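Long-range contacts in alginate lyase, family PL7 (Zobellia galactanivorans, PDB 4BE3), which cleaves alginate exolytically as a family PL7 lyase, probably acting on poly(beta-D-mannuronate): residues 90-95 with 277-282; 97-102 with 271-276. One frame throughout, in Å; residues are numbered along the deposited sequence. Where two conformers were deposited one is given.

Interaction 1 of 2, residues 90-95 with 277-282; sequences HVSTSG and TGADVY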
ATOM      1  N   HIS A  90     -21.230  19.634 -15.573  1.00 22.29           N
ATOM      2  CA  HIS A  90     -21.272  19.929 -16.973  1.00 22.34           C
ATOM      3  C   HIS A  90     -20.585  18.814 -17.739  1.00 20.70           C
ATOM      4  O   HIS A  90     -19.594  18.320 -17.233  1.00 19.13           O
ATOM      5  CB  HIS A  90     -20.512  21.250 -17.269  1.00 23.62           C
ATOM      6  CG  HIS A  90     -20.879  21.804 -18.622  1.00 23.93           C
ATOM      7  ND1 HIS A  90     -20.245  21.449 -19.800  1.00 24.57           N
ATOM      8  CD2 HIS A  90     -21.933  22.649 -18.960  1.00 24.12           C
ATOM      9  CE1 HIS A  90     -20.831  22.172 -20.836  1.00 24.70           C
ATOM     10  NE2 HIS A  90     -21.863  22.889 -20.314  1.00 26.05           N
ATOM     11  N   VAL A  91     -21.147  18.351 -18.908  1.00 18.99           N
ATOM     12  CA  VAL A  91     -20.424  17.498 -19.854  1.00 17.87           C
ATOM     13  C   VAL A  91     -20.476  18.170 -21.224  1.00 18.60           C
ATOM     14  O   VAL A  91     -21.205  19.153 -21.396  1.00 24.99           O
ATOM     15  CB  VAL A  91     -21.085  16.099 -19.998  1.00 19.47           C
ATOM     16  CG1 VAL A  91     -20.876  15.261 -18.672  1.00 20.67           C
ATOM     17  CG2 VAL A  91     -22.598  16.276 -20.317  1.00 18.89           C
ATOM     18  N   SER A  92     -19.715  17.650 -22.185  1.00 20.30           N
ATOM     19  CA  SER A  92     -19.713  18.381 -23.481  1.00 20.61           C
ATOM     20  C   SER A  92     -21.109  18.459 -24.038  1.00 21.49           C
ATOM     21  O   SER A  92     -21.850  17.450 -24.057  1.00 21.40           O
ATOM     22  CB  SER A  92     -18.866  17.631 -24.477  1.00 19.88           C
ATOM     23  OG  SER A  92     -18.891  18.352 -25.675  1.00 21.86           O
ATOM     24  N   THR A  93     -21.472  19.637 -24.584  1.00 23.37           N
ATOM     25  CA  THR A  93     -22.786  19.765 -25.280  1.00 22.98           C
ATOM     26  C   THR A  93     -22.644  19.453 -26.739  1.00 27.00           C
ATOM     27  O   THR A  93     -23.606  19.664 -27.427  1.00 27.63           O
ATOM     28  CB  THR A  93     -23.265  21.251 -25.180  1.00 26.91           C
ATOM     29  OG1 THR A  93     -22.228  22.114 -25.621  1.00 26.82           O
ATOM     30  CG2 THR A  93     -23.516  21.568 -23.674  1.00 29.55           C
ATOM     31  N   SER A  94     -21.470  19.079 -27.243  1.00 22.80           N
ATOM     32  CA  SER A  94     -21.384  18.603 -28.642  1.00 23.04           C
ATOM     33  C   SER A  94     -20.642  17.267 -28.680  1.00 23.37           C
ATOM     34  O   SER A  94     -19.990  16.872 -27.703  1.00 21.30           O
ATOM     35  CB  SER A  94     -20.581  19.620 -29.464  1.00 23.67           C
ATOM     36  OG  SER A  94     -19.290  19.880 -28.903  1.00 26.44           O
ATOM     37  N   GLY A  95     -20.796  16.552 -29.803  1.00 21.38           N
ATOM     38  CA  GLY A  95     -20.120  15.206 -29.899  1.00 19.45           C
ATOM     39  C   GLY A  95     -21.120  14.462 -30.830  1.00 23.00           C
ATOM     40  O   GLY A  95     -22.276  14.941 -31.084  1.00 25.71           O
ATOM     41  N   THR A 277     -15.032  11.152 -30.469  1.00 19.53           N
ATOM     42  CA  THR A 277     -16.385  11.660 -30.379  1.00 20.50           C
ATOM     43  C   THR A 277     -16.716  12.848 -31.310  1.00 22.01           C
ATOM     44  O   THR A 277     -17.861  13.234 -31.392  1.00 22.72           O
ATOM     45  CB  THR A 277     -16.628  12.112 -28.943  1.00 20.64           C
ATOM     46  OG1 THR A 277     -15.520  12.956 -28.507  1.00 22.04           O
ATOM     47  CG2 THR A 277     -16.535  10.880 -28.015  1.00 18.97           C
ATOM     48  N   GLY A 278     -15.702  13.421 -31.957  1.00 21.63           N
ATOM     49  CA  GLY A 278     -15.989  14.437 -33.021  1.00 25.80           C
ATOM     50  C   GLY A 278     -16.741  15.647 -32.467  1.00 27.48           C
ATOM     51  O   GLY A 278     -17.580  16.190 -33.157  1.00 25.72           O
ATOM     52  N   ALA A 279     -16.429  16.096 -31.253  1.00 25.41           N
ATOM     53  CA  ALA A 279     -17.100  17.230 -30.659  1.00 23.80           C
ATOM     54  C   ALA A 279     -16.444  18.530 -31.142  1.00 27.96           C
ATOM     55  O   ALA A 279     -15.368  18.507 -31.796  1.00 25.92           O
ATOM     56  CB  ALA A 279     -16.865  17.170 -29.140  1.00 22.57           C
ATOM     57  N   ASP A 280     -17.090  19.636 -30.813  1.00 25.24           N
ATOM     58  CA  ASP A 280     -16.551  20.945 -31.187  1.00 30.09           C
ATOM     59  C   ASP A 280     -15.424  21.275 -30.205  1.00 30.47           C
ATOM     60  O   ASP A 280     -15.693  21.221 -28.984  1.00 28.06           O
ATOM     61  CB  ASP A 280     -17.680  21.993 -30.964  1.00 30.46           C
ATOM     62  CG  ASP A 280     -18.786  21.866 -32.044  1.00 31.90           C
ATOM     63  OD1 ASP A 280     -18.540  21.269 -33.126  1.00 32.61           O
ATOM     64  OD2 ASP A 280     -19.886  22.259 -31.684  1.00 34.24           O
ATOM     65  N   VAL A 281     -14.192  21.542 -30.716  1.00 28.74           N
ATOM     66  CA  VAL A 281     -13.042  21.761 -29.767  1.00 27.77           C
ATOM     67  C   VAL A 281     -12.380  23.111 -30.101  1.00 34.94           C
ATOM     68  O   VAL A 281     -11.374  23.397 -29.504  1.00 32.85           O
ATOM     69  CB  VAL A 281     -11.957  20.622 -29.820  1.00 28.83           C
ATOM     70  CG1 VAL A 281     -12.641  19.323 -29.349  1.00 27.02           C
ATOM     71  CG2 VAL A 281     -11.391  20.463 -31.296  1.00 28.80           C
ATOM     72  N   TYR A 282     -12.889  23.854 -31.130  1.00 32.15           N
ATOM     73  CA  TYR A 282     -12.360  25.296 -31.397  1.00 37.38           C
ATOM     74  C   TYR A 282     -10.839  25.297 -31.493  1.00 38.34           C
ATOM     75  O   TYR A 282     -10.143  26.105 -30.833  1.00 40.09           O
ATOM     76  CB  TYR A 282     -12.845  26.200 -30.267  1.00 35.59           C
ATOM     77  CG  TYR A 282     -14.360  26.241 -30.227  1.00 39.83           C
ATOM     78  CD1 TYR A 282     -15.090  27.112 -31.098  1.00 41.48           C
ATOM     79  CD2 TYR A 282     -15.105  25.285 -29.439  1.00 34.76           C
ATOM     80  CE1 TYR A 282     -16.505  27.101 -31.132  1.00 41.28           C
ATOM     81  CE2 TYR A 282     -16.508  25.270 -29.438  1.00 37.11           C
ATOM     82  CZ  TYR A 282     -17.211  26.191 -30.332  1.00 42.46           C
ATOM     83  OH  TYR A 282     -18.591  26.137 -30.284  1.00 37.05           O
TER

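Interaction 2 of 2, residues 97-102 with 271-276; sequences ARVAAS and DNLVWS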
ATOM      1  N   ALA A  97     -23.526  11.504 -31.413  1.00 19.38           N
ATOM      2  CA  ALA A  97     -24.300  10.542 -30.508  1.00 18.46           C
ATOM      3  C   ALA A  97     -24.162   9.111 -30.887  1.00 17.89           C
ATOM      4  O   ALA A  97     -24.530   8.259 -30.068  1.00 19.29           O
ATOM      5  CB  ALA A  97     -25.833  10.933 -30.624  1.00 19.61           C
ATOM      6  N   ARG A  98     -23.574   8.775 -32.031  1.00 16.82           N
ATOM      7  CA  ARG A  98     -23.382   7.356 -32.355  1.00 17.35           C
ATOM      8  C   ARG A  98     -22.135   6.806 -31.573  1.00 17.57           C
ATOM      9  O   ARG A  98     -21.995   5.572 -31.562  1.00 19.54           O
ATOM     10  CB  ARG A  98     -22.941   7.242 -33.874  1.00 18.33           C
ATOM     11  CG  ARG A  98     -24.196   7.608 -34.727  1.00 20.36           C
ATOM     12  CD  ARG A  98     -23.657   7.591 -36.227  1.00 23.52           C
ATOM     13  NE  ARG A  98     -22.575   8.595 -36.388  1.00 26.81           N
ATOM     14  CZ  ARG A  98     -21.566   8.523 -37.289  1.00 40.71           C
ATOM     15  NH1 ARG A  98     -21.458   7.515 -38.171  1.00 40.51           N
ATOM     16  NH2 ARG A  98     -20.535   9.396 -37.300  1.00 44.41           N
ATOM     17  N   VAL A  99     -21.362   7.703 -31.013  1.00 17.57           N
ATOM     18  CA  VAL A  99     -20.037   7.254 -30.354  1.00 16.64           C
ATOM     19  C   VAL A  99     -20.374   7.107 -28.882  1.00 16.90           C
ATOM     20  O   VAL A  99     -20.736   8.077 -28.243  1.00 17.72           O
ATOM     21  CB  VAL A  99     -18.992   8.375 -30.626  1.00 16.72           C
ATOM     22  CG1 VAL A  99     -17.693   7.918 -29.938  1.00 18.49           C
ATOM     23  CG2 VAL A  99     -18.762   8.491 -32.176  1.00 16.86           C
ATOM     24  N   ALA A 100     -20.024   5.937 -28.318  1.00 18.71           N
ATOM     25  CA  ALA A 100     -20.408   5.528 -26.920  1.00 17.37           C
ATOM     26  C   ALA A 100     -19.804   6.511 -25.978  1.00 17.01           C
ATOM     27  O   ALA A 100     -20.478   6.808 -24.961  1.00 17.35           O
ATOM     28  CB  ALA A 100     -19.891   4.105 -26.701  1.00 16.76           C
ATOM     29  N   ALA A 101     -18.563   7.001 -26.197  1.00 16.72           N
ATOM     30  CA  ALA A 101     -18.021   7.954 -25.172  1.00 17.18           C
ATOM     31  C   ALA A 101     -18.556   9.334 -25.133  1.00 17.61           C
ATOM     32  O   ALA A 101     -18.245  10.109 -24.223  1.00 18.60           O
ATOM     33  CB  ALA A 101     -16.426   8.019 -25.381  1.00 16.82           C
ATOM     34  N   SER A 102     -19.312   9.742 -26.223  1.00 17.47           N
ATOM     35  CA  SER A 102     -19.654  11.162 -26.255  1.00 16.38           C
ATOM     36  C   SER A 102     -20.466  11.609 -25.007  1.00 17.49           C
ATOM     37  O   SER A 102     -21.244  10.854 -24.462  1.00 17.62           O
ATOM     38  CB  SER A 102     -20.622  11.450 -27.474  1.00 17.81           C
ATOM     39  OG  SER A 102     -19.803  11.280 -28.654  1.00 18.85           O
ATOM     40  N   ASP A 271     -12.373   7.379 -37.216  1.00 35.88           N
ATOM     41  CA  ASP A 271     -11.177   6.694 -36.741  1.00 36.97           C
ATOM     42  C   ASP A 271     -11.390   5.731 -35.565  1.00 38.55           C
ATOM     43  O   ASP A 271     -10.636   4.795 -35.402  1.00 35.60           O
ATOM     44  CB  ASP A 271     -10.079   7.706 -36.392  1.00 47.75           C
ATOM     45  CG  ASP A 271      -9.587   8.474 -37.721  1.00 52.21           C
ATOM     46  OD1 ASP A 271      -9.941   8.053 -38.881  1.00 53.95           O
ATOM     47  OD2 ASP A 271      -8.896   9.488 -37.588  1.00 59.48           O
ATOM     48  N   ASN A 272     -12.393   5.973 -34.722  1.00 28.84           N
ATOM     49  CA  ASN A 272     -12.669   5.006 -33.656  1.00 29.50           C
ATOM     50  C   ASN A 272     -14.131   5.335 -33.208  1.00 28.06           C
ATOM     51  O   ASN A 272     -14.357   6.303 -32.482  1.00 21.65           O
ATOM     52  CB  ASN A 272     -11.781   5.285 -32.472  1.00 30.93           C
ATOM     53  CG  ASN A 272     -11.945   4.243 -31.409  1.00 32.36           C
ATOM     54  OD1 ASN A 272     -13.068   3.884 -31.006  1.00 23.99           O
ATOM     55  ND2 ASN A 272     -10.815   3.799 -30.864  1.00 37.58           N
ATOM     56  N   LEU A 273     -15.062   4.579 -33.734  1.00 25.53           N
ATOM     57  CA  LEU A 273     -16.502   4.803 -33.417  0.50 25.02           C
ATOM     58  C   LEU A 273     -16.916   4.632 -31.970  1.00 23.98           C
ATOM     59  O   LEU A 273     -18.005   4.940 -31.642  1.00 24.56           O
ATOM     60  CB  LEU A 273     -17.474   3.931 -34.302  0.50 26.90           C
ATOM     61  CG  LEU A 273     -18.861   4.591 -34.412  0.50 26.48           C
ATOM     62  CD1 LEU A 273     -18.795   5.847 -35.242  0.50 23.66           C
ATOM     63  CD2 LEU A 273     -19.912   3.679 -35.088  0.50 31.24           C
ATOM     64  N   VAL A 274     -16.075   4.104 -31.061  1.00 21.09           N
ATOM     65  CA  VAL A 274     -16.448   3.959 -29.660  1.00 19.36           C
ATOM     66  C   VAL A 274     -15.922   5.103 -28.802  1.00 20.61           C
ATOM     67  O   VAL A 274     -16.624   5.604 -27.893  1.00 20.68           O
ATOM     68  CB  VAL A 274     -15.893   2.662 -29.069  1.00 22.13           C
ATOM     69  CG1 VAL A 274     -16.183   2.488 -27.523  1.00 23.26           C
ATOM     70  CG2 VAL A 274     -16.522   1.499 -29.860  1.00 23.75           C
ATOM     71  N   TRP A 275     -14.723   5.609 -29.167  1.00 19.95           N
ATOM     72  CA  TRP A 275     -14.049   6.623 -28.281  1.00 19.31           C
ATOM     73  C   TRP A 275     -13.725   7.961 -28.954  1.00 20.42           C
ATOM     74  O   TRP A 275     -13.359   8.863 -28.217  1.00 22.93           O
ATOM     75  CB  TRP A 275     -12.652   6.028 -27.824  1.00 21.27           C
ATOM     76  CG  TRP A 275     -12.841   4.792 -27.017  1.00 22.37           C
ATOM     77  CD1 TRP A 275     -12.701   3.459 -27.404  1.00 26.38           C
ATOM     78  CD2 TRP A 275     -13.201   4.733 -25.578  1.00 19.86           C
ATOM     79  NE1 TRP A 275     -12.939   2.621 -26.326  1.00 23.35           N
ATOM     80  CE2 TRP A 275     -13.285   3.329 -25.238  1.00 24.66           C
ATOM     81  CE3 TRP A 275     -13.528   5.700 -24.622  1.00 19.65           C
ATOM     82  CZ2 TRP A 275     -13.623   2.905 -23.920  1.00 23.88           C
ATOM     83  CZ3 TRP A 275     -13.835   5.285 -23.284  1.00 23.35           C
ATOM     84  CH2 TRP A 275     -13.875   3.935 -22.944  1.00 23.45           C
ATOM     85  N   SER A 276     -13.781   8.083 -30.311  1.00 20.04           N
ATOM     86  CA  SER A 276     -13.452   9.387 -30.955  1.00 19.14           C
ATOM     87  C   SER A 276     -14.777  10.077 -31.233  1.00 18.90           C
ATOM     88  O   SER A 276     -15.525   9.619 -32.049  1.00 19.95           O
ATOM     89  CB  SER A 276     -12.643   9.164 -32.299  1.00 22.61           C
ATOM     90  OG  SER A 276     -11.385   8.554 -31.818  1.00 24.11           O
TER
HETATM   91  O   HOH W   1     -20.164   3.762 -30.493  1.00 19.82           O

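Interaction 1 of 2, residues 90-95 with 277-282
Ser94 and Asp280 tie together two irregular loops of the PL7 β-jelly roll, the antiparallel sandwich of the concanavalin clan. One loop leads from strand 80-90 to strand 104-112, the other from strand 260-262 to helix 286-291.

Among the polar contacts, Asp280 N donates across the contact to Ser94 OG, 2.9 Å away in a fairly straight bond (160° at the hydrogen). Ser94 OG lies between its own backbone N and carbonyl carbon (chi1 55°), which turns the hydroxyl toward that amide. A serine suits this place because its short side chain brings an acceptor close to the facing backbone. Ser92 works within its own segment: its OG donates to Ser94 O over 2.7 Å, close to the carbonyl plane, and is also hydrogen-bonded to Asn53 ND2. Ser92 OG thus holds the carbonyl of the Ser94-Gly95 peptide.

Van der Waals packing centres on Ala279. Its CB sits 3.5 Å from Ser94 O and 3.6 Å from Ser94 OG, so the small methyl fits closely beside the serine, while Thr264 touches it as well. Asp280 adds its flank at the more exposed side: OD2 comes within 3.5 Å of Ser94 CB, a packing contact of the carboxylate with a methylene.

Glycine suits the two backbones here, for local reasons. Gly95 CA lies 3.7 Å from Ala279 CA, and its backbone angles would jam a CB against the carbonyl oxygen of Ser94. Gly278 takes a positive phi, which glycine accepts readily. Thr277, whose OG1 is bonded to Asn265 N, offers its carbonyl instead: a CA-H of Gly95 points obliquely at Thr277 O, 3.3 Å from CA, with 124° at the hydrogen.

Interaction 2 of 2, residues 97-102 with 271-276
Val99 fills the tight part of this contact, fitting its branched side chain against the carbonyl oxygens of the facing segment. CG1, anti to the backbone N (chi1 179°), reaches Val274 O at 3.3 Å, and CG2 reaches Ser276 O at 3.4 Å. The CA-H of Val99 also points at Leu273 O. Beside this wedge, Ala101 N donates to Val274 O over 2.9 Å, nearly in line with the carbonyl bond (169°). Two small alanines let the backbones come this close: Ala100 CB meets Val274 CG1 at 4.1 Å, and Ala101 CB rests obliquely against the Trp275 ring, 3.8 Å from CE3.

The other side is looser and wet. A water donates both to Arg98 O and to Leu273 O, at 2.7 Å from the latter, bridging carbonyls that could not bond to each other. Farther out, Leu273, modelled in two conformers, brings CD1 over one face of the Arg98 guanidinium, offset toward its rim; the NH2 of that group forms a salt bridge with Asp96 OD2.

Asn272 shapes the receiving segment: its OD1 accepts from Val274 N in the carbonyl plane and from Trp275 N above that plane, each at 3.0 Å. The contact thus docks a type I β turn, Val99 to Ser102, onto an Asx turn opened by Asn272, joining two connecting loops of the jelly roll.

How the interactions relate
The contacts lie side by side, their centres 12 Å apart, and pair the same two loops. Along the chain the order is 90-95, 97-102, 271-276, 277-282, so interaction 2 falls within the span bracketed by interaction 1. The first loop leaves strand 80-90 of the seven-stranded sheet and enters strand 104-112 of the ten-stranded one, so both contacts sit where the chain passes from one sheet to the other. Thr277 joins them: its CG2 packs 3.7 Å from Val99 CG1, and its CB 3.3 Å from Ser102 OG. Bound tartrate lies about 13 Å from the Trp275 side chain, and neither contact includes a residue of the tartrate pocket.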